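PDB 3PSH: molybdate-binding protein MolA from Haemophilus influenzae, which binds molybdate and tungstate, but not sulfate or phosphate, in the periplasm and serves the low-affinity molybdate importer MolBCA. Local coordinates for residues A[199-202]-A[203-207]. Residues are numbered along the deposited sequence; the frame is centred on the assembly and turned at random.
Sequences GKYT and GLMME
The first turn of helix 201-208, beside the molybdate pocket of this periplasmic binding protein, brings Tyr201 and Thr202 against Leu204, Met205 and Met206; Thr202 adjoins the molybdate ligand Tyr196. The carbonyl O of Tyr201 takes the N-H of Met205 at 2.8 Å and a weak bond from Leu204 N; Thr202 O accepts Met206 N at 3.2 Å. Lys200 O receives a weak bond from Gly203 N. With CG anti to the backbone N (chi1 175°), the Tyr201 ring crosses Leu204 and Met205 at a slant: CD1 lies 3.9 Å from Leu204 CB, CZ lies 3.6 Å from Met205 CB, and Met205 N sits over the rim of one face. Met205 SD, 5.4 Å from the ring centroid and approaching the ring obliquely, 61° off its normal, makes a Met-aromatic contact. The phenol OH is hydrogen-bonded to Glu290 OE2 of helix 283-297, which helps hold the ring's far end. Thr202 OG1 bonds to Ala277 O, tying this turn to the chain leading into the pocket residues Trp278, Gly279 and Tyr280. Beside it, the extended Met206 points the same way as Thr202, its CE 4.0 Å from Thr202 CG2.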
loop_
_atom_site.group_PDB
_atom_site.type_symbol
_atom_site.label_atom_id
_atom_site.label_comp_id
_atom_site.label_asym_id
_atom_site.label_seq_id
_atom_site.Cartn_x
_atom_site.Cartn_y
_atom_site.Cartn_z
ATOM N N GLY A 199 -10.643 -8.878 1.086
ATOM C CA GLY A 199 -9.280 -9.397 0.798
ATOM C C GLY A 199 -8.267 -8.306 0.611
ATOM O O GLY A 199 -7.200 -8.512 -0.058
ATOM N N LYS A 200 -8.580 -7.078 1.135
ATOM C CA LYS A 200 -7.628 -5.999 0.882
ATOM C C LYS A 200 -7.253 -5.299 2.197
ATOM O O LYS A 200 -8.124 -5.160 3.086
ATOM C CB LYS A 200 -8.320 -4.984 -0.053
ATOM C CG LYS A 200 -8.579 -5.504 -1.463
ATOM C CD LYS A 200 -7.237 -5.613 -2.276
ATOM C CE LYS A 200 -7.333 -6.705 -3.301
ATOM N NZ LYS A 200 -5.928 -6.758 -3.981
ATOM N N TYR A 201 -6.094 -4.658 2.235
ATOM C CA TYR A 201 -5.648 -3.865 3.451
ATOM C C TYR A 201 -6.637 -2.671 3.841
ATOM O O TYR A 201 -6.832 -2.336 5.027
ATOM C CB TYR A 201 -4.201 -3.329 3.309
ATOM C CG TYR A 201 -3.841 -2.455 4.487
ATOM C CD1 TYR A 201 -3.778 -3.003 5.780
ATOM C CD2 TYR A 201 -3.709 -1.053 4.284
ATOM C CE1 TYR A 201 -3.579 -2.158 6.880
ATOM C CE2 TYR A 201 -3.501 -0.195 5.308
ATOM C CZ TYR A 201 -3.397 -0.743 6.613
ATOM O OH TYR A 201 -3.246 0.042 7.720
ATOM N N THR A 202 -7.249 -2.097 2.796
ATOM C CA THR A 202 -8.248 -1.002 2.979
ATOM C C THR A 202 -9.175 -1.310 4.192
ATOM O O THR A 202 -9.259 -0.500 5.155
ATOM C CB THR A 202 -9.062 -0.811 1.701
ATOM O OG1 THR A 202 -8.178 -0.684 0.534
ATOM C CG2 THR A 202 -9.948 0.446 1.835
ATOM N N GLY A 203 -9.840 -2.477 4.168
ATOM C CA GLY A 203 -10.883 -2.752 5.230
ATOM C C GLY A 203 -10.181 -2.975 6.584
ATOM O O GLY A 203 -10.787 -2.797 7.639
ATOM N N LEU A 204 -8.910 -3.466 6.582
ATOM C CA LEU A 204 -8.128 -3.702 7.805
ATOM C C LEU A 204 -7.777 -2.383 8.433
ATOM O O LEU A 204 -7.851 -2.195 9.657
ATOM C CB LEU A 204 -6.844 -4.520 7.566
ATOM C CG LEU A 204 -7.220 -6.042 7.357
ATOM C CD1 LEU A 204 -6.086 -6.709 6.700
ATOM C CD2 LEU A 204 -7.418 -6.651 8.723
ATOM N N MET A 205 -7.396 -1.418 7.594
ATOM C CA MET A 205 -7.065 -0.076 8.176
ATOM C C MET A 205 -8.297 0.512 8.850
ATOM O O MET A 205 -8.183 0.993 9.969
ATOM C CB MET A 205 -6.577 0.917 7.122
ATOM C CG MET A 205 -6.211 2.312 7.703
ATOM S SD MET A 205 -5.638 3.354 6.242
ATOM C CE MET A 205 -7.178 3.736 5.447
ATOM N N MET A 206 -9.437 0.315 8.196
ATOM C CA MET A 206 -10.710 0.800 8.761
ATOM C C MET A 206 -10.994 0.022 10.064
ATOM O O MET A 206 -11.212 0.650 11.145
ATOM C CB MET A 206 -11.800 0.578 7.755
ATOM C CG MET A 206 -11.574 1.530 6.560
ATOM S SD MET A 206 -12.921 1.311 5.428
ATOM C CE MET A 206 -12.572 2.467 4.030
ATOM N N GLU A 207 -10.796 -1.286 10.087
ATOM C CA GLU A 207 -11.139 -2.039 11.345
ATOM C C GLU A 207 -10.298 -1.619 12.525
ATOM O O GLU A 207 -10.784 -1.464 13.687
ATOM C CB GLU A 207 -10.919 -3.536 11.105
ATOM C CG GLU A 207 -12.026 -4.117 10.276
ATOM C CD GLU A 207 -11.715 -5.601 9.851
ATOM O OE1 GLU A 207 -10.695 -6.134 10.380
ATOM O OE2 GLU A 207 -12.521 -6.155 9.114
#